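Local coordinates for protoporphyrinogen oxidase (Exiguobacterium sibiricum, PDB 3LOV), which probably oxidises coproporphyrinogen III to coproporphyrin III with molecular oxygen in heme b biosynthesis, using a bound FAD as cofactor, at residues A[68-73]-A[80-85]; A[105-110]-A[186-191]; A[119-124]-A[164-169]; A[338-343]-A[389-394]; A[383-388]-A[396-401]. One frame throughout, in Å; residues are numbered along the deposited sequence. Where two conformers were deposited one is given.

Contact 1: residues A[68-73]-A[80-85]; sequences ILTDLI and EKLVRN
Here helix 68-75 packs on strand 82-84, an outer strand of the small antiparallel sheet completed by strands 62-63 and 228-231, in the FAD-binding part of this amine oxidoreductase fold. Leu82 carries the contact from the strand side, and its two methyls go to different helix residues one turn apart. CD1 of Leu82 meets CG2 of Thr70 at 4.0 Å, the two side chains standing at about a right angle. CD2 of Leu82 lies 4.1 Å from CD1 of Ile73, and Ile73 CG2 closes on the same branch. Thr70 offers its methyl because CG2 is anti to the backbone N. Its OG1 and the Tyr62 hydroxyl share a hydrogen bond. Tyr62 also touches Ile73 and Leu82, and Leu231 of the central strand packs on both. If Leu82 were replaced by an alanine, the Thr70 methyl and the Ile73 tip would probably lose their strand partner, and a gap would open under the helix. The side chain of Ile73 is about 10 Å from the bound FAD. Ile73 CG2 is 4.2 Å from Leu82 CG.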
# COMPACT_ATOMS: atom_id res chain seq x y z
N ILE A 68 11.04 -7.73 -7.42
CA ILE A 68 11.08 -6.93 -8.64
C ILE A 68 11.56 -5.49 -8.37
O ILE A 68 12.33 -4.94 -9.16
CB ILE A 68 9.74 -6.95 -9.43
CG1 ILE A 68 9.95 -6.36 -10.83
CG2 ILE A 68 8.63 -6.18 -8.68
CD1 ILE A 68 8.75 -6.55 -11.76
N LEU A 69 11.18 -4.92 -7.23
CA LEU A 69 11.54 -3.55 -6.91
C LEU A 69 13.02 -3.51 -6.47
O LEU A 69 13.74 -2.54 -6.76
CB LEU A 69 10.61 -2.96 -5.84
CG LEU A 69 10.85 -1.49 -5.42
CD1 LEU A 69 11.28 -0.59 -6.60
CD2 LEU A 69 9.61 -0.89 -4.75
N THR A 70 13.45 -4.53 -5.73
CA THR A 70 14.88 -4.71 -5.38
C THR A 70 15.71 -4.77 -6.65
O THR A 70 16.70 -4.07 -6.77
CB THR A 70 15.09 -5.98 -4.56
OG1 THR A 70 14.13 -6.04 -3.50
CG2 THR A 70 16.55 -6.00 -3.98
N ASP A 71 15.25 -5.55 -7.62
CA ASP A 71 15.96 -5.70 -8.89
C ASP A 71 16.06 -4.38 -9.68
O ASP A 71 17.14 -4.04 -10.22
CB ASP A 71 15.27 -6.75 -9.74
CG ASP A 71 15.42 -8.14 -9.19
OD1 ASP A 71 16.39 -8.42 -8.47
OD2 ASP A 71 14.54 -8.96 -9.50
N LEU A 72 14.95 -3.64 -9.73
CA LEU A 72 14.94 -2.31 -10.36
C LEU A 72 15.91 -1.41 -9.64
O LEU A 72 16.69 -0.68 -10.28
CB LEU A 72 13.51 -1.71 -10.37
CG LEU A 72 13.33 -0.36 -11.04
CD1 LEU A 72 13.74 -0.52 -12.52
CD2 LEU A 72 11.82 0.23 -10.88
N ILE A 73 15.88 -1.43 -8.30
CA ILE A 73 16.73 -0.55 -7.51
C ILE A 73 18.22 -0.89 -7.79
O ILE A 73 19.07 0.01 -7.88
CB ILE A 73 16.39 -0.68 -5.98
CG1 ILE A 73 15.12 0.09 -5.61
CG2 ILE A 73 17.58 -0.26 -5.07
CD1 ILE A 73 14.56 -0.26 -4.22
N GLU A 80 23.25 -0.18 -3.05
CA GLU A 80 24.08 0.14 -1.87
C GLU A 80 23.35 0.93 -0.78
O GLU A 80 23.82 0.99 0.33
CB GLU A 80 25.36 0.88 -2.28
CG GLU A 80 25.10 2.24 -2.87
CD GLU A 80 26.35 2.85 -3.47
OE1 GLU A 80 27.41 2.18 -3.42
OE2 GLU A 80 26.29 3.98 -3.98
N LYS A 81 22.19 1.52 -1.11
CA LYS A 81 21.39 2.30 -0.16
C LYS A 81 20.27 1.51 0.52
O LYS A 81 19.54 2.04 1.31
CB LYS A 81 20.79 3.50 -0.89
CG LYS A 81 21.81 4.34 -1.66
CD LYS A 81 22.93 4.86 -0.75
CE LYS A 81 23.90 5.73 -1.53
NZ LYS A 81 24.94 6.26 -0.63
N LEU A 82 20.15 0.25 0.20
CA LEU A 82 19.06 -0.56 0.72
C LEU A 82 19.26 -0.75 2.22
O LEU A 82 20.36 -1.10 2.67
CB LEU A 82 19.00 -1.93 0.04
CG LEU A 82 18.37 -2.00 -1.35
CD1 LEU A 82 18.71 -3.26 -2.10
CD2 LEU A 82 16.86 -1.85 -1.27
N VAL A 83 18.20 -0.53 2.98
CA VAL A 83 18.22 -0.78 4.38
C VAL A 83 16.99 -1.61 4.70
O VAL A 83 16.00 -1.60 3.96
CB VAL A 83 18.29 0.52 5.18
CG1 VAL A 83 19.75 1.11 5.11
CG2 VAL A 83 17.25 1.57 4.66
N ARG A 84 17.11 -2.37 5.78
CA ARG A 84 15.99 -3.12 6.32
C ARG A 84 15.47 -2.47 7.60
O ARG A 84 16.17 -1.73 8.30
CB ARG A 84 16.45 -4.51 6.66
CG ARG A 84 16.91 -5.29 5.49
CD ARG A 84 17.09 -6.72 5.95
NE ARG A 84 17.87 -7.44 4.98
CZ ARG A 84 17.37 -8.09 3.94
NH1 ARG A 84 16.05 -8.13 3.71
NH2 ARG A 84 18.20 -8.71 3.12
N ASN A 85 14.20 -2.76 7.87
CA ASN A 85 13.56 -2.29 9.06
C ASN A 85 14.03 -3.06 10.29
O ASN A 85 14.30 -4.25 10.21
CB ASN A 85 12.04 -2.38 8.93
CG ASN A 85 11.52 -3.77 8.96
OD1 ASN A 85 11.62 -4.52 7.99
ND2 ASN A 85 10.95 -4.14 10.09

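Contact 2: residues A[105-110]-A[186-191]; sequences AVMGIP and ATYPQF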
# COMPACT_ATOMS: atom_id res chain seq x y z
N ALA A 105 2.22 -16.82 17.78
CA ALA A 105 1.23 -16.64 16.74
C ALA A 105 1.90 -16.33 15.41
O ALA A 105 2.94 -15.72 15.38
CB ALA A 105 0.29 -15.52 17.12
N VAL A 106 1.32 -16.80 14.32
CA VAL A 106 1.72 -16.42 12.97
C VAL A 106 0.56 -15.65 12.32
O VAL A 106 -0.53 -16.21 12.10
CB VAL A 106 2.04 -17.68 12.12
CG1 VAL A 106 2.27 -17.30 10.65
CG2 VAL A 106 3.25 -18.40 12.69
N MSE A 107 0.79 -14.37 12.03
CA MSE A 107 -0.24 -13.46 11.48
C MSE A 107 -1.47 -13.40 12.40
O MSE A 107 -2.61 -13.39 11.94
CB MSE A 107 -0.65 -13.89 10.08
CG MSE A 107 0.49 -14.48 9.25
SE MSE A 107 1.38 -13.22 8.10
CE MSE A 107 1.32 -11.54 9.17
N GLY A 108 -1.22 -13.38 13.70
CA GLY A 108 -2.27 -13.32 14.68
C GLY A 108 -2.96 -14.64 14.98
O GLY A 108 -3.82 -14.68 15.85
N ILE A 109 -2.62 -15.70 14.24
CA ILE A 109 -3.21 -17.01 14.48
C ILE A 109 -2.27 -17.80 15.39
O ILE A 109 -1.10 -18.00 15.03
CB ILE A 109 -3.45 -17.83 13.16
CG1 ILE A 109 -4.48 -17.11 12.26
CG2 ILE A 109 -3.94 -19.25 13.54
CD1 ILE A 109 -4.59 -17.69 10.90
N PRO A 110 -2.77 -18.23 16.56
CA PRO A 110 -1.96 -18.94 17.54
C PRO A 110 -1.36 -20.24 17.03
O PRO A 110 -2.06 -21.06 16.45
CB PRO A 110 -2.97 -19.23 18.67
CG PRO A 110 -3.92 -18.13 18.60
CD PRO A 110 -4.11 -17.93 17.11
N ALA A 186 -6.29 -13.95 -2.65
CA ALA A 186 -5.40 -12.91 -3.14
C ALA A 186 -4.54 -12.33 -2.04
O ALA A 186 -3.60 -11.60 -2.34
CB ALA A 186 -6.19 -11.79 -3.87
N THR A 187 -4.82 -12.62 -0.78
CA THR A 187 -4.09 -11.95 0.30
C THR A 187 -3.27 -12.97 1.08
O THR A 187 -2.11 -12.75 1.32
CB THR A 187 -5.03 -11.20 1.30
OG1 THR A 187 -5.86 -12.14 1.97
CG2 THR A 187 -5.92 -10.16 0.62
N TYR A 188 -3.89 -14.07 1.51
CA TYR A 188 -3.21 -15.08 2.31
C TYR A 188 -3.50 -16.52 1.82
O TYR A 188 -3.98 -17.36 2.59
CB TYR A 188 -3.55 -14.86 3.81
CG TYR A 188 -3.01 -13.51 4.30
CD1 TYR A 188 -1.67 -13.37 4.70
CD2 TYR A 188 -3.81 -12.36 4.31
CE1 TYR A 188 -1.17 -12.14 5.12
CE2 TYR A 188 -3.32 -11.12 4.72
CZ TYR A 188 -2.00 -11.02 5.13
OH TYR A 188 -1.50 -9.80 5.56
N PRO A 189 -3.17 -16.82 0.54
CA PRO A 189 -3.46 -18.16 -0.03
C PRO A 189 -2.74 -19.29 0.72
O PRO A 189 -3.21 -20.43 0.72
CB PRO A 189 -2.95 -18.05 -1.49
CG PRO A 189 -1.89 -16.98 -1.44
CD PRO A 189 -2.35 -15.99 -0.38
N GLN A 190 -1.65 -18.95 1.38
CA GLN A 190 -0.88 -19.92 2.17
C GLN A 190 -1.67 -20.44 3.38
O GLN A 190 -1.50 -21.58 3.81
CB GLN A 190 0.49 -19.34 2.59
CG GLN A 190 0.47 -18.16 3.59
CD GLN A 190 0.38 -16.81 2.90
OE1 GLN A 190 -0.22 -16.71 1.84
NE2 GLN A 190 0.98 -15.79 3.49
N PHE A 191 -2.57 -19.62 3.93
CA PHE A 191 -3.47 -20.12 4.99
C PHE A 191 -4.22 -21.36 4.54
O PHE A 191 -4.29 -22.37 5.27
CB PHE A 191 -4.52 -19.08 5.43
CG PHE A 191 -3.95 -17.90 6.17
CD1 PHE A 191 -2.59 -17.82 6.49
CD2 PHE A 191 -4.79 -16.86 6.57
CE1 PHE A 191 -2.08 -16.70 7.17
CE2 PHE A 191 -4.29 -15.74 7.25
CZ PHE A 191 -2.94 -15.65 7.54
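Met107, a selenomethionine in this crystal, and Ile109 meet Phe191 and Tyr188 across the contact. Met107 and Gly108 form the centre of a type I' beta turn that joins strands 105-106 and 109-110 into a hairpin. Tyr188 lies just before helix 189-198 and Phe191 in its first turn.

The CH-pi contact is made by Ile109. Its CD1 lies over one face of the Phe191 ring, 4.3 Å from the centroid and 16° off the ring normal. The opposite face is covered by CB of Tyr188, from the same segment, which sits over the ring centre. Phe191 is thus held between two aliphatic groups.

Apolar edge contacts come from Met107. Its CB is 3.8 Å from CZ of Phe191, and CG lies at the ring edge, in the plane. The Met107 chain then bends at chi2 and chi3, which carries the selenium past Phe191 to the second ring.

The Met-aromatic contact follows. SE of Met107 lies 4.1 Å from CE1 of Tyr188 and approaches that ring obliquely, 64° off its normal. Leu171 of helix 160-172 touches both Met107 and Tyr188, and Met205 of helix 201-207 touches Ile109 and Phe191.

All of these interactions are apolar or weakly polar. Shape and dispersion, rather than directed bonds, therefore join the hairpin to the helix start and the residue before it.

Contact 3: residues A[119-124]-A[164-169]; sequences TTLLTE and EKLIEP
Lys165 and Leu166 of helix 160-172 face Leu121 and Leu122, which lie in the loop between helices 113-116 and 124-135. The lysine is the long member of the group. Its chain is extended beyond CG and reaches past the Leu121 carbonyl. CD of Lys165 passes 3.6 Å from the backbone O of Leu121, a packing approach by a methylene. CD1 of Leu122 rests 4.0 Å from CB of Lys165 and equally close to its CD, so this methyl sits against the aliphatic stem, the two chains crossing at a slant. The ammonium end continues to a salt bridge with Glu126, in the first turn of helix 124-135. The stem therefore packs while the charge is met further on.

Leu121 and Leu166 stand at about a right angle to each other. Their methyls touch, CD2 of Leu121 to CD1 of Leu166 at 3.9 Å. In Leu121, CG is anti to the backbone N (chi1 -163°), which swings the branch toward the helix although the bond to CB starts along the interface. Pro102 from a loop and Ile92 of strand 90-94 touch both leucines and extend the apolar cluster.

The loop has its own order. Thr119 OG1 accepts from the backbone N of Leu121 at 3.0 Å, with an angle of 155° at the hydrogen. Thr123 takes the N-cap position of helix 124-135, its side chain capping a backbone N of the first turn. The contact thus joins a helix-linking loop, with an ST turn at one end and an N-cap at the other, to the flank of helix 160-172.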
# COMPACT_ATOMS: atom_id res chain seq x y z
N THR A 119 -1.73 -13.41 26.64
CA THR A 119 -2.28 -12.16 26.20
C THR A 119 -3.44 -11.64 27.04
O THR A 119 -4.30 -12.40 27.47
CB THR A 119 -2.76 -12.20 24.76
OG1 THR A 119 -2.98 -10.86 24.35
CG2 THR A 119 -4.06 -13.07 24.58
N THR A 120 -3.44 -10.31 27.22
CA THR A 120 -4.50 -9.55 27.85
C THR A 120 -5.50 -9.00 26.82
O THR A 120 -6.44 -8.32 27.17
CB THR A 120 -3.89 -8.36 28.69
OG1 THR A 120 -2.95 -7.61 27.90
CG2 THR A 120 -3.17 -8.87 29.93
N LEU A 121 -5.33 -9.34 25.56
CA LEU A 121 -6.08 -8.71 24.49
C LEU A 121 -7.47 -9.32 24.41
O LEU A 121 -8.44 -8.67 24.01
CB LEU A 121 -5.30 -8.86 23.18
CG LEU A 121 -5.53 -8.06 21.91
CD1 LEU A 121 -5.77 -6.59 22.14
CD2 LEU A 121 -4.29 -8.28 21.05
N LEU A 122 -7.56 -10.59 24.78
CA LEU A 122 -8.83 -11.30 24.82
C LEU A 122 -9.14 -11.64 26.29
O LEU A 122 -8.25 -11.75 27.12
CB LEU A 122 -8.75 -12.57 23.96
CG LEU A 122 -9.10 -12.39 22.48
CD1 LEU A 122 -8.17 -11.37 21.83
CD2 LEU A 122 -9.09 -13.74 21.71
N THR A 123 -10.41 -11.80 26.61
CA THR A 123 -10.78 -12.31 27.93
C THR A 123 -10.45 -13.81 28.03
O THR A 123 -10.19 -14.48 27.01
CB THR A 123 -12.27 -12.18 28.15
OG1 THR A 123 -12.93 -13.09 27.25
CG2 THR A 123 -12.76 -10.68 27.91
N GLU A 124 -10.49 -14.34 29.24
CA GLU A 124 -10.18 -15.75 29.51
C GLU A 124 -11.11 -16.63 28.70
O GLU A 124 -10.69 -17.62 28.10
CB GLU A 124 -10.37 -16.09 31.00
CG GLU A 124 -10.06 -17.55 31.34
CD GLU A 124 -8.69 -17.98 30.85
OE1 GLU A 124 -7.71 -17.27 31.16
OE2 GLU A 124 -8.58 -19.00 30.13
N GLU A 164 -11.75 -9.84 15.20
CA GLU A 164 -11.98 -8.40 15.49
C GLU A 164 -10.91 -7.71 16.28
O GLU A 164 -10.50 -6.62 15.93
CB GLU A 164 -13.32 -8.21 16.21
CG GLU A 164 -14.42 -8.60 15.33
CD GLU A 164 -15.76 -8.70 15.99
OE1 GLU A 164 -15.93 -8.25 17.15
OE2 GLU A 164 -16.64 -9.23 15.32
N LYS A 165 -10.47 -8.35 17.36
CA LYS A 165 -9.54 -7.74 18.30
C LYS A 165 -8.09 -7.84 17.87
O LYS A 165 -7.25 -7.03 18.31
CB LYS A 165 -9.69 -8.35 19.72
CG LYS A 165 -11.05 -8.07 20.35
CD LYS A 165 -11.19 -8.72 21.74
CE LYS A 165 -12.46 -8.25 22.43
NZ LYS A 165 -12.48 -8.59 23.90
N LEU A 166 -7.75 -8.85 17.08
CA LEU A 166 -6.32 -9.01 16.70
C LEU A 166 -6.04 -9.06 15.19
O LEU A 166 -5.22 -8.28 14.69
CB LEU A 166 -5.72 -10.23 17.40
CG LEU A 166 -4.26 -10.48 17.04
CD1 LEU A 166 -3.39 -9.27 17.35
CD2 LEU A 166 -3.78 -11.77 17.71
N ILE A 167 -6.72 -9.94 14.45
CA ILE A 167 -6.33 -10.23 13.07
C ILE A 167 -6.60 -9.04 12.15
O ILE A 167 -5.73 -8.60 11.41
CB ILE A 167 -7.07 -11.42 12.49
CG1 ILE A 167 -6.95 -12.65 13.40
CG2 ILE A 167 -6.49 -11.78 11.11
CD1 ILE A 167 -5.59 -13.15 13.59
N GLU A 168 -7.80 -8.49 12.22
CA GLU A 168 -8.12 -7.34 11.39
C GLU A 168 -7.17 -6.19 11.56
O GLU A 168 -6.62 -5.71 10.57
CB GLU A 168 -9.59 -6.89 11.57
CG GLU A 168 -9.92 -5.66 10.74
CD GLU A 168 -11.44 -5.44 10.66
OE1 GLU A 168 -12.07 -5.30 11.72
OE2 GLU A 168 -11.98 -5.46 9.55
N PRO A 169 -6.98 -5.68 12.79
CA PRO A 169 -6.06 -4.55 12.88
C PRO A 169 -4.60 -4.91 12.55
O PRO A 169 -3.90 -4.10 11.97
CB PRO A 169 -6.21 -4.09 14.32
CG PRO A 169 -6.89 -5.14 15.04
CD PRO A 169 -7.70 -5.90 14.05

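Contact 4: residues A[338-343]-A[389-394]; sequences YSITAC and EKICGR
Tyr338, Ile340, Lys390 and Ile391 form this contact between residues 338-340, which lead into the strand, and the last turn of helix 377-392.

The apolar part centres on Ile391. Its CG1 lies 3.6 Å from CE1 of the Tyr338 ring, and its CD1 is 4.0 Å from the same ring carbon. The isoleucine comes to the ring obliquely. CD1 of Ile391 also reaches CD1 of Ile340, 3.9 Å away, and these two side chains meet tip to tip. Ile340 has CG1 between its backbone N and carbonyl carbon (chi1 69°), an arrangement that carries its CD1 toward the helix. Phe330 of strand 329-332 touches both isoleucines.

The polar part is slight. NZ of Lys390 gives a weak hydrogen bond to OH of Tyr338 at 3.4 Å. The extended lysine crosses the tyrosine at about a right angle, and its CE is 3.7 Å from the same OH. With a serine at Tyr338, Lys390 NZ is likely to lose its weak oxygen partner and Ile391 CG1 the ring it packs on.

Backbone polar groups are met nearby. Asp387, one turn earlier on the helix, accepts a hydrogen bond from the N of Ile340.

This is helix-on-sheet packing: the last turn of helix 377-392 packs over the residues leading into an inner strand of the mixed sheet.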
# COMPACT_ATOMS: atom_id res chain seq x y z
N TYR A 338 -10.20 7.00 19.31
CA TYR A 338 -9.01 7.69 18.78
C TYR A 338 -9.22 8.05 17.33
O TYR A 338 -9.93 7.38 16.62
CB TYR A 338 -7.76 6.80 18.89
CG TYR A 338 -7.45 6.38 20.29
CD1 TYR A 338 -6.78 7.25 21.14
CD2 TYR A 338 -7.84 5.16 20.77
CE1 TYR A 338 -6.49 6.89 22.44
CE2 TYR A 338 -7.57 4.79 22.08
CZ TYR A 338 -6.88 5.67 22.91
OH TYR A 338 -6.59 5.34 24.22
N SER A 339 -8.58 9.13 16.91
CA SER A 339 -8.52 9.51 15.52
C SER A 339 -7.44 8.75 14.76
O SER A 339 -7.64 8.42 13.60
CB SER A 339 -8.24 11.01 15.43
OG SER A 339 -9.27 11.75 16.07
N ILE A 340 -6.32 8.43 15.40
CA ILE A 340 -5.26 7.71 14.70
C ILE A 340 -5.51 6.20 14.54
O ILE A 340 -6.00 5.54 15.45
CB ILE A 340 -3.86 7.97 15.31
CG1 ILE A 340 -3.67 7.36 16.70
CG2 ILE A 340 -3.59 9.44 15.39
CD1 ILE A 340 -2.27 7.74 17.34
N THR A 341 -5.17 5.67 13.37
CA THR A 341 -5.32 4.24 13.10
C THR A 341 -4.04 3.46 13.37
O THR A 341 -4.07 2.22 13.52
CB THR A 341 -5.68 4.02 11.64
OG1 THR A 341 -4.54 4.30 10.84
CG2 THR A 341 -6.88 4.99 11.20
N ALA A 342 -2.90 4.15 13.41
CA ALA A 342 -1.59 3.54 13.69
C ALA A 342 -0.61 4.64 13.97
O ALA A 342 -0.87 5.80 13.65
CB ALA A 342 -1.10 2.67 12.49
N CYS A 343 0.49 4.30 14.63
CA CYS A 343 1.61 5.22 14.85
C CYS A 343 2.91 4.45 14.86
O CYS A 343 2.96 3.33 15.38
CB CYS A 343 1.50 5.95 16.17
SG CYS A 343 2.78 7.23 16.40
N GLU A 389 -0.99 12.10 23.45
CA GLU A 389 -0.82 12.50 24.83
C GLU A 389 -1.60 11.57 25.76
O GLU A 389 -1.18 11.29 26.87
CB GLU A 389 -1.25 13.97 25.02
CG GLU A 389 -0.32 14.96 24.31
CD GLU A 389 -0.51 16.40 24.75
OE1 GLU A 389 -1.65 16.78 25.11
OE2 GLU A 389 0.49 17.14 24.71
N LYS A 390 -2.74 11.10 25.30
CA LYS A 390 -3.51 10.18 26.11
C LYS A 390 -2.82 8.82 26.11
O LYS A 390 -2.69 8.20 27.16
CB LYS A 390 -4.93 10.06 25.57
CG LYS A 390 -5.84 9.21 26.44
CD LYS A 390 -7.19 8.94 25.77
CE LYS A 390 -7.98 7.87 26.55
NZ LYS A 390 -9.01 7.17 25.73
N ILE A 391 -2.41 8.36 24.94
CA ILE A 391 -1.76 7.05 24.80
C ILE A 391 -0.45 7.04 25.60
O ILE A 391 -0.20 6.12 26.38
CB ILE A 391 -1.53 6.70 23.30
CG1 ILE A 391 -2.87 6.54 22.58
CG2 ILE A 391 -0.68 5.44 23.11
CD1 ILE A 391 -2.78 6.88 21.08
N CYS A 392 0.36 8.08 25.46
CA CYS A 392 1.70 8.09 26.07
C CYS A 392 1.76 8.44 27.55
O CYS A 392 2.82 8.33 28.17
CB CYS A 392 2.60 9.04 25.31
SG CYS A 392 2.96 8.43 23.67
N GLY A 393 0.63 8.88 28.11
CA GLY A 393 0.58 9.28 29.51
C GLY A 393 0.84 10.75 29.79
O GLY A 393 0.36 11.29 30.78
N ARG A 394 1.56 11.44 28.90
CA ARG A 394 1.98 12.81 29.16
C ARG A 394 1.73 13.83 28.04
O ARG A 394 1.45 13.48 26.90
CB ARG A 394 3.48 12.82 29.45
CG ARG A 394 4.31 12.41 28.23
CD ARG A 394 5.80 12.53 28.52
NE ARG A 394 6.62 12.07 27.40
CZ ARG A 394 6.79 10.80 27.03
NH1 ARG A 394 6.17 9.79 27.66
NH2 ARG A 394 7.59 10.52 26.00

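Contact 5: residues A[383-388]-A[396-401]; sequences AVLQDL and LEPKQV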
# COMPACT_ATOMS: atom_id res chain seq x y z
N ALA A 383 -6.01 16.73 16.87
CA ALA A 383 -6.56 15.40 17.08
C ALA A 383 -5.44 14.37 17.29
O ALA A 383 -5.51 13.56 18.22
CB ALA A 383 -7.42 14.99 15.88
N VAL A 384 -4.43 14.40 16.44
CA VAL A 384 -3.29 13.47 16.57
C VAL A 384 -2.58 13.68 17.92
O VAL A 384 -2.24 12.72 18.62
CB VAL A 384 -2.29 13.58 15.36
CG1 VAL A 384 -0.96 12.81 15.65
CG2 VAL A 384 -2.89 13.01 14.10
N LEU A 385 -2.37 14.94 18.29
CA LEU A 385 -1.68 15.26 19.55
C LEU A 385 -2.45 14.77 20.76
O LEU A 385 -1.88 14.13 21.65
CB LEU A 385 -1.38 16.75 19.70
CG LEU A 385 0.06 17.02 19.29
CD1 LEU A 385 0.28 18.44 18.72
CD2 LEU A 385 1.00 16.68 20.44
N GLN A 386 -3.75 15.06 20.80
CA GLN A 386 -4.58 14.57 21.89
C GLN A 386 -4.51 13.05 22.03
O GLN A 386 -4.49 12.51 23.14
CB GLN A 386 -6.04 14.94 21.65
CG GLN A 386 -6.30 16.42 21.68
CD GLN A 386 -7.79 16.73 21.67
OE1 GLN A 386 -8.62 15.87 21.98
NE2 GLN A 386 -8.12 17.98 21.34
N ASP A 387 -4.56 12.34 20.90
CA ASP A 387 -4.53 10.89 20.95
C ASP A 387 -3.23 10.48 21.60
O ASP A 387 -3.24 9.72 22.56
CB ASP A 387 -4.64 10.26 19.55
CG ASP A 387 -6.07 10.26 19.01
OD1 ASP A 387 -6.99 10.60 19.76
OD2 ASP A 387 -6.28 9.90 17.82
N LEU A 388 -2.12 11.00 21.10
CA LEU A 388 -0.83 10.54 21.58
C LEU A 388 -0.60 10.90 23.06
O LEU A 388 -0.10 10.09 23.84
CB LEU A 388 0.30 11.09 20.70
CG LEU A 388 0.45 10.40 19.34
CD1 LEU A 388 1.51 11.11 18.48
CD2 LEU A 388 0.79 8.89 19.50
N LEU A 396 3.04 16.20 25.27
CA LEU A 396 4.09 16.05 24.25
C LEU A 396 4.24 17.38 23.51
O LEU A 396 3.24 17.97 23.10
CB LEU A 396 3.71 14.94 23.27
CG LEU A 396 3.74 13.49 23.77
CD1 LEU A 396 2.98 12.52 22.83
CD2 LEU A 396 5.18 13.01 24.00
N GLU A 397 5.46 17.86 23.34
CA GLU A 397 5.71 19.17 22.73
C GLU A 397 6.59 18.98 21.50
O GLU A 397 7.81 19.10 21.59
CB GLU A 397 6.38 20.12 23.75
N PRO A 398 5.97 18.69 20.34
CA PRO A 398 6.80 18.40 19.15
C PRO A 398 7.57 19.63 18.67
O PRO A 398 7.05 20.73 18.68
CB PRO A 398 5.79 17.92 18.10
CG PRO A 398 4.49 18.47 18.51
CD PRO A 398 4.54 18.73 20.01
N LYS A 399 8.82 19.41 18.28
CA LYS A 399 9.67 20.46 17.75
C LYS A 399 9.22 20.83 16.33
O LYS A 399 9.37 21.97 15.89
CB LYS A 399 11.12 19.98 17.76
CG LYS A 399 12.08 20.96 17.15
CD LYS A 399 13.53 20.68 17.55
CE LYS A 399 14.05 19.37 16.99
NZ LYS A 399 15.50 19.46 16.70
N GLN A 400 8.67 19.87 15.61
CA GLN A 400 8.25 20.13 14.24
C GLN A 400 7.21 19.09 13.86
O GLN A 400 7.29 17.95 14.34
CB GLN A 400 9.44 20.06 13.29
CG GLN A 400 9.13 20.65 11.91
CD GLN A 400 10.18 20.32 10.89
OE1 GLN A 400 11.24 19.80 11.21
NE2 GLN A 400 9.89 20.65 9.64
N VAL A 401 6.24 19.48 13.03
CA VAL A 401 5.21 18.58 12.54
C VAL A 401 5.19 18.62 11.01
O VAL A 401 5.27 19.67 10.43
CB VAL A 401 3.84 18.90 13.18
CG1 VAL A 401 2.79 17.90 12.78
CG2 VAL A 401 3.98 18.90 14.69
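Leu385 and Leu396 have the most surface buried here, with Leu388 next. Leu385 reaches across from helix 377-392 through its CD2 methyl. That methyl lies 3.7 Å from the backbone O of Leu396 and 4.3 Å from CB of the same residue. It also meets CD of Pro398 at 4.1 Å, the leucine and the proline ring pointing toward one another. The first torsion of Leu385 is displaced from a staggered value (chi1 -98°), and this turn places CD2 between the two partners.

Leu396 answers from the other side. Its CD1 sits 3.7 Å from CB of Leu388, against the base of that side chain, and 3.9 Å from the backbone C of Leu388. In Leu396, CG is anti to the carbonyl carbon (chi1 -70°), which sends the branch back over the helix.

These residues belong to a helix-to-strand connection: the chain leaves helix 377-392, turns back along it, and enters strand 400-411 at the edge of the mixed seven-stranded sheet. The strand begins with a classic beta bulge, where Lys399 and Gln400 both face Ile316 of strand 307-318. Met315 of that strand touches Leu385 and Leu388, and Phe317 packs on Pro398.

The backbone N of Leu396 is bonded to the carboxylate of Glu389, the residue that follows Leu388 on the helix.

How the contacts relate
Contact 3 is the most buried of the five, whereas the other four are partly buried. Contact 1 lies nearest the FAD, and contacts 3, 4 and 5 are away from the annotated sites. Contacts 2 and 3 touch: Ile167 and Leu166 of the helix in contact 3 pack on Gly108 of the hairpin in contact 2, and contact 3 is nested within the chain loop that contact 2 closes. Contacts 4 and 5 share helix 377-392 and the mixed sheet. Chemistry differs with place. Contacts 1 and 5 are aliphatic, contact 2 sets aliphatic and selenium atoms against two aromatic rings, and contacts 3 and 4 each add a lysine.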